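Local coordinates for PUA domain-containing protein (Thermoplasma acidophilum DSM 1728, PDB 1Q7H), which is of unknown function but carries a PUA domain and so probably binds RNA, perhaps with a role in translation initiation, at residues A[6-9]-A[10-13]; A[144-147]-A[148-151]; A[126-129]-A[130-134]. All coordinates share one frame; numbering follows the deposited sequence.

How the contacts relate
From the N terminus the chain meets contact 1 first, where strand 5-6 turns into helix 9-20 inside the DUF1947 region. Contact 3 comes next along the chain, spanning helix 126-132 of the PUA domain and its exit toward strand 136-142. Contact 2 follows, where the chain leaves that strand and enters the terminal helix 147-151. Each closes a turn of a few residues; they run in series, and none nests in or crosses another. Contacts 1 and 2 are helix starts with an N-cap side chain, contact 3 a short helix with its C-terminal end. Contacts 1 and 3 lie on opposite sides of the chain's centre, their centres about 41 Å apart.

Contact 1: A[6-9]-A[10-13]; sequences FISK and KEAK
Ser8 and Glu11 meet through a capping hydrogen bond: the amide N of Glu11 donates to OG of Ser8 at 3.1 Å, with an N-H...O angle of 154°. OG can reach that amide because it sits between the backbone N and the carbonyl carbon of its own residue (chi1 72°), which carries the hydroxyl forward over the opening turn. The same oxygen also lies 3.1 Å from CG of Glu11, so the first two carbons of the glutamate side chain lean on the cap while its carboxylate heads away from Ser8.

Two backbone bonds continue the turn. Ala12 N donates to Ser8 O at 3.0 Å, nearly straight at 167°, and Lys13 N donates to Lys9 O at 3.0 Å. Ser8 thus uses both its hydroxyl and its carbonyl on the first turn. This is the classical N-cap arrangement, here at the start of helix 9-20, just after strand 5-6 of the DUF1947 region.

The apolar part belongs to Ile7, the residue before the cap. Its side chain crosses that of Glu11 at about a right angle, with CB of Ile7 3.8 Å from CB of Glu11. Farther out, CD1 of Ile7 reaches within 3.7 Å of the Ala12 N, and CG1 of Ile7 stands 4.3 Å from the methyl CB of Ala12. Ile7 and the buried Ala12 both rest on Leu31, and Ile7 also touches Val33 of strand 32-35.

As for the charged groups, NZ of Lys13 makes a long, weak ion pair with Glu17.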
loop_
_atom_site.group_PDB
_atom_site.type_symbol
_atom_site.label_atom_id
_atom_site.label_comp_id
_atom_site.label_asym_id
_atom_site.label_seq_id
_atom_site.Cartn_x
_atom_site.Cartn_y
_atom_site.Cartn_z
ATOM N N PHE A 6 1.805 8.413 21.510
ATOM C CA PHE A 6 0.679 7.513 21.347
ATOM C C PHE A 6 -0.516 8.450 21.283
ATOM O O PHE A 6 -0.582 9.433 22.033
ATOM C CB PHE A 6 0.560 6.569 22.536
ATOM C CG PHE A 6 1.497 5.402 22.460
ATOM C CD1 PHE A 6 1.124 4.238 21.788
ATOM C CD2 PHE A 6 2.769 5.477 23.018
ATOM C CE1 PHE A 6 2.005 3.167 21.673
ATOM C CE2 PHE A 6 3.661 4.410 22.907
ATOM C CZ PHE A 6 3.280 3.255 22.235
ATOM N N ILE A 7 -1.436 8.170 20.368
ATOM C CA ILE A 7 -2.607 9.007 20.205
ATOM C C ILE A 7 -3.794 8.438 20.961
ATOM O O ILE A 7 -3.795 7.271 21.344
ATOM C CB ILE A 7 -2.950 9.189 18.696
ATOM C CG1 ILE A 7 -3.238 7.847 18.034
ATOM C CG2 ILE A 7 -1.779 9.834 17.979
ATOM C CD1 ILE A 7 -3.486 7.960 16.539
ATOM N N SER A 8 -4.797 9.279 21.199
ATOM C CA SER A 8 -5.995 8.857 21.915
ATOM C C SER A 8 -6.725 7.731 21.173
ATOM O O SER A 8 -6.463 7.450 20.002
ATOM C CB SER A 8 -6.955 10.037 22.085
ATOM O OG SER A 8 -7.559 10.379 20.840
ATOM N N LYS A 9 -7.654 7.102 21.879
ATOM C CA LYS A 9 -8.456 6.027 21.333
ATOM C C LYS A 9 -9.277 6.564 20.151
ATOM O O LYS A 9 -9.388 5.912 19.112
ATOM C CB LYS A 9 -9.379 5.492 22.436
ATOM C CG LYS A 9 -9.774 4.025 22.308
ATOM C CD LYS A 9 -10.694 3.773 21.124
ATOM C CE LYS A 9 -11.080 2.300 21.033
ATOM N NZ LYS A 9 -11.800 1.823 22.248
ATOM N N LYS A 10 -9.840 7.758 20.299
ATOM C CA LYS A 10 -10.648 8.334 19.230
ATOM C C LYS A 10 -9.828 8.682 17.995
ATOM O O LYS A 10 -10.307 8.551 16.870
ATOM C CB LYS A 10 -11.409 9.564 19.738
ATOM C CG LYS A 10 -12.497 9.206 20.743
ATOM C CD LYS A 10 -13.230 10.429 21.290
ATOM C CE LYS A 10 -14.016 11.157 20.214
ATOM N NZ LYS A 10 -14.837 12.256 20.803
ATOM N N GLU A 11 -8.593 9.126 18.194
ATOM C CA GLU A 11 -7.737 9.456 17.065
ATOM C C GLU A 11 -7.394 8.164 16.317
ATOM O O GLU A 11 -7.465 8.112 15.096
ATOM C CB GLU A 11 -6.456 10.138 17.554
ATOM C CG GLU A 11 -6.683 11.519 18.144
ATOM C CD GLU A 11 -6.787 12.610 17.088
ATOM O OE1 GLU A 11 -6.843 12.288 15.883
ATOM O OE2 GLU A 11 -6.814 13.796 17.468
ATOM N N ALA A 12 -7.032 7.123 17.062
ATOM C CA ALA A 12 -6.682 5.840 16.469
ATOM C C ALA A 12 -7.844 5.296 15.653
ATOM O O ALA A 12 -7.667 4.839 14.526
ATOM C CB ALA A 12 -6.307 4.842 17.558
ATOM N N LYS A 13 -9.041 5.363 16.223
ATOM C CA LYS A 13 -10.227 4.858 15.551
ATOM C C LYS A 13 -10.355 5.389 14.131
ATOM O O LYS A 13 -10.749 4.655 13.226
ATOM C CB LYS A 13 -11.478 5.210 16.357
ATOM C CG LYS A 13 -12.752 4.567 15.842
ATOM C CD LYS A 13 -13.939 4.988 16.692
ATOM C CE LYS A 13 -15.246 4.404 16.175
ATOM N NZ LYS A 13 -15.257 2.913 16.234
#

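Contact 2: A[144-147]-A[148-151]; sequences PGDE and LIRA
Asp146 takes the backbone N of Ile149 on its OD1, 3.0 Å away with an N-H...O angle of 165°, the oxygen being met almost end-on to its C-O bond. This is the N-cap bond of helix 147-151. Alongside it, the carbonyl O of Asp146 accepts from Arg150 N at 3.0 Å, and Glu147 O accepts from Ala151 N.

The Arg150 side chain folds back over the same turn, bent at chi3 (-56°), so that one face of its guanidinium lies over the backbone of Asp146 and Glu147. Its NH1 reaches Gly145 O at 2.8 Å near the plane of the group, but the N-H...O angle of 127° makes this a weak bond. The methyl CD1 of Ile149 comes 3.6 Å from Gly145 N on the approach to the helix.

In the second shell, OD2 of Asp146 is hydrogen-bonded to Phe143 N, and this second grip fixes the rotation of the carboxylate that presents OD1 to the helix. With an alanine here, the amides of Ile149 and Phe143 would probably lose the carboxylate that serves both, and the approach to the helix would be less firmly held. Gly145 turns the chain into the cap with a positive phi, which favours glycine.

Helix 147-151 follows strand 136-142, and both the helix and the loop before it touch helix 60-65, Ile149 on Tyr61 and Pro144 on Val60.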
loop_
_atom_site.group_PDB
_atom_site.type_symbol
_atom_site.label_atom_id
_atom_site.label_comp_id
_atom_site.label_asym_id
_atom_site.label_seq_id
_atom_site.Cartn_x
_atom_site.Cartn_y
_atom_site.Cartn_z
ATOM N N PRO A 144 9.451 -0.737 -0.461
ATOM C CA PRO A 144 10.474 -0.857 0.580
ATOM C C PRO A 144 11.682 0.066 0.401
ATOM O O PRO A 144 12.205 0.217 -0.699
ATOM C CB PRO A 144 10.863 -2.332 0.515
ATOM C CG PRO A 144 9.621 -3.003 -0.038
ATOM C CD PRO A 144 9.232 -2.032 -1.128
ATOM N N GLY A 145 12.120 0.674 1.499
ATOM C CA GLY A 145 13.277 1.547 1.449
ATOM C C GLY A 145 13.078 2.873 0.743
ATOM O O GLY A 145 14.049 3.585 0.487
ATOM N N ASP A 146 11.835 3.223 0.426
ATOM C CA ASP A 146 11.581 4.485 -0.248
ATOM C C ASP A 146 11.742 5.660 0.728
ATOM O O ASP A 146 12.198 5.478 1.851
ATOM C CB ASP A 146 10.184 4.474 -0.877
ATOM C CG ASP A 146 9.072 4.469 0.147
ATOM O OD1 ASP A 146 9.355 4.347 1.359
ATOM O OD2 ASP A 146 7.902 4.587 -0.269
ATOM N N GLU A 147 11.374 6.860 0.298
ATOM C CA GLU A 147 11.509 8.043 1.141
ATOM C C GLU A 147 10.681 7.991 2.414
ATOM O O GLU A 147 11.110 8.480 3.456
ATOM C CB GLU A 147 11.154 9.307 0.350
ATOM C CG GLU A 147 9.887 9.180 -0.490
ATOM C CD GLU A 147 9.344 10.528 -0.951
ATOM O OE1 GLU A 147 10.135 11.352 -1.461
ATOM O OE2 GLU A 147 8.122 10.756 -0.808
ATOM N N LEU A 148 9.492 7.404 2.340
ATOM C CA LEU A 148 8.647 7.307 3.520
ATOM C C LEU A 148 9.314 6.450 4.593
ATOM O O LEU A 148 9.320 6.810 5.770
ATOM C CB LEU A 148 7.278 6.734 3.143
ATOM C CG LEU A 148 6.490 7.652 2.201
ATOM C CD1 LEU A 148 5.216 6.980 1.697
ATOM C CD2 LEU A 148 6.163 8.931 2.944
ATOM N N ILE A 149 9.891 5.325 4.186
ATOM C CA ILE A 149 10.554 4.435 5.130
ATOM C C ILE A 149 11.877 5.004 5.643
ATOM O O ILE A 149 12.233 4.786 6.798
ATOM C CB ILE A 149 10.767 3.026 4.495
ATOM C CG1 ILE A 149 9.491 2.200 4.686
ATOM C CG2 ILE A 149 11.968 2.304 5.126
ATOM C CD1 ILE A 149 9.519 0.879 3.987
ATOM N N ARG A 150 12.602 5.731 4.797
ATOM C CA ARG A 150 13.867 6.321 5.224
ATOM C C ARG A 150 13.579 7.466 6.190
ATOM O O ARG A 150 14.356 7.728 7.106
ATOM C CB ARG A 150 14.676 6.847 4.028
ATOM C CG ARG A 150 15.185 5.769 3.069
ATOM C CD ARG A 150 16.203 6.339 2.073
ATOM N NE ARG A 150 15.673 7.471 1.307
ATOM C CZ ARG A 150 15.018 7.368 0.151
ATOM N NH1 ARG A 150 14.805 6.177 -0.400
ATOM N NH2 ARG A 150 14.563 8.461 -0.451
ATOM N N ALA A 151 12.448 8.135 5.992
ATOM C CA ALA A 151 12.063 9.247 6.854
ATOM C C ALA A 151 11.461 8.792 8.185
ATOM O O ALA A 151 11.529 9.514 9.178
ATOM C CB ALA A 151 11.078 10.139 6.134
#

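Contact 3: A[126-129]-A[130-134]; sequences AGEV and MATKR
Thr132 turns its hydroxyl back onto the carbonyl of Glu128, with OG1 donating to Glu128 O at 2.9 Å. The hydroxyl gets there by standing between its own backbone N and carbonyl carbon (chi1 70°). Thr132 N bonds to the same oxygen at 3.0 Å, and the two donors come from opposite faces of the carbonyl plane. The two side chains cross at a slant, CG2 of Thr132 4.2 Å from CG of Glu128.

Glu128 runs out extended, with CG anti to the backbone N (chi1 173°), which leaves its OE2 4.8 Å from NH1 of Arg134. Water 2 donates to Glu128 OE2 at 2.6 Å and only weakly accepts from Arg134 NH1, while water 1 donates to Arg134 O and, weakly, to Glu128 OE2. The Arg134 guanidinium has CB of Thr132 over one face, offset to the rim.

On the side facing strand 94-97 of the PUA domain, the buried Val129 slants across the partly exposed selenomethionine Met130, its CG1 4.1 Å from SE. Both pack on Met97.

Lys133 leaves the helix with a positive phi of 59°, yet its N still bonds to Val129 O at 2.8 Å. Thr132 OG1 also accepts from Arg134 N at 3.3 Å, an ST turn, so the hydroxyl gives and receives, joining the last helical turn to the departing chain, while each water bridge from glutamate to arginine has a weak leg.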
loop_
_atom_site.group_PDB
_atom_site.type_symbol
_atom_site.label_atom_id
_atom_site.label_comp_id
_atom_site.label_asym_id
_atom_site.label_seq_id
_atom_site.Cartn_x
_atom_site.Cartn_y
_atom_site.Cartn_z
ATOM N N ALA A 126 -9.357 -2.746 -14.358
ATOM C CA ALA A 126 -9.004 -4.157 -14.398
ATOM C C ALA A 126 -9.424 -4.837 -15.707
ATOM O O ALA A 126 -8.728 -5.719 -16.206
ATOM C CB ALA A 126 -9.621 -4.880 -13.216
ATOM N N GLY A 127 -10.562 -4.432 -16.255
ATOM C CA GLY A 127 -11.032 -5.033 -17.493
ATOM C C GLY A 127 -10.063 -4.881 -18.654
ATOM O O GLY A 127 -9.724 -5.855 -19.325
ATOM N N GLU A 128 -9.625 -3.652 -18.895
ATOM C CA GLU A 128 -8.705 -3.362 -19.986
ATOM C C GLU A 128 -7.342 -4.011 -19.763
ATOM O O GLU A 128 -6.725 -4.504 -20.709
ATOM C CB GLU A 128 -8.568 -1.839 -20.152
ATOM C CG GLU A 128 -7.515 -1.397 -21.158
ATOM C CD GLU A 128 -7.622 0.084 -21.528
ATOM O OE1 GLU A 128 -8.098 0.892 -20.710
ATOM O OE2 GLU A 128 -7.212 0.435 -22.646
ATOM N N VAL A 129 -6.870 -4.016 -18.519
ATOM C CA VAL A 129 -5.578 -4.638 -18.217
ATOM C C VAL A 129 -5.566 -6.129 -18.556
ATOM O O VAL A 129 -4.667 -6.609 -19.235
ATOM C CB VAL A 129 -5.197 -4.496 -16.712
ATOM C CG1 VAL A 129 -3.962 -5.346 -16.389
ATOM C CG2 VAL A 129 -4.930 -3.038 -16.373
HETATM N N MSE A 130 -6.569 -6.863 -18.083
HETATM C CA MSE A 130 -6.608 -8.297 -18.318
HETATM C C MSE A 130 -6.925 -8.702 -19.758
HETATM O O MSE A 130 -6.560 -9.792 -20.196
HETATM C CB MSE A 130 -7.597 -8.955 -17.349
HETATM C CG MSE A 130 -7.254 -8.759 -15.859
HETATM SE SE MSE A 130 -5.351 -9.074 -15.391
HETATM C CE MSE A 130 -5.281 -10.997 -15.614
ATOM N N ALA A 131 -7.587 -7.825 -20.503
ATOM C CA ALA A 131 -7.917 -8.135 -21.888
ATOM C C ALA A 131 -6.796 -7.787 -22.871
ATOM O O ALA A 131 -6.640 -8.457 -23.882
ATOM C CB ALA A 131 -9.218 -7.419 -22.301
ATOM N N THR A 132 -6.019 -6.750 -22.573
ATOM C CA THR A 132 -4.939 -6.328 -23.468
ATOM C C THR A 132 -3.551 -6.759 -22.991
ATOM O O THR A 132 -2.684 -7.103 -23.801
ATOM C CB THR A 132 -4.897 -4.787 -23.629
ATOM O OG1 THR A 132 -4.450 -4.190 -22.398
ATOM C CG2 THR A 132 -6.292 -4.236 -23.988
ATOM N N LYS A 133 -3.356 -6.746 -21.677
ATOM C CA LYS A 133 -2.067 -7.098 -21.078
ATOM C C LYS A 133 -0.978 -6.176 -21.606
ATOM O O LYS A 133 0.145 -6.605 -21.869
ATOM C CB LYS A 133 -1.685 -8.557 -21.365
ATOM C CG LYS A 133 -2.280 -9.572 -20.399
ATOM C CD LYS A 133 -1.958 -9.197 -18.952
ATOM C CE LYS A 133 -1.655 -10.425 -18.109
ATOM N NZ LYS A 133 -2.786 -11.387 -18.087
ATOM N N ARG A 134 -1.320 -4.907 -21.779
ATOM C CA ARG A 134 -0.345 -3.930 -22.241
ATOM C C ARG A 134 -0.685 -2.558 -21.692
ATOM O O ARG A 134 -1.852 -2.249 -21.444
ATOM C CB ARG A 134 -0.287 -3.872 -23.773
ATOM C CG ARG A 134 -1.491 -3.237 -24.447
ATOM C CD ARG A 134 -1.115 -2.715 -25.837
ATOM N NE ARG A 134 -2.256 -2.603 -26.748
ATOM C CZ ARG A 134 -3.411 -2.016 -26.446
ATOM N NH1 ARG A 134 -3.599 -1.481 -25.248
ATOM N NH2 ARG A 134 -4.380 -1.956 -27.345
HETATM O O HOH W 1 -4.251 -1.111 -22.921
HETATM O O HOH W 2 -6.327 0.508 -25.081
#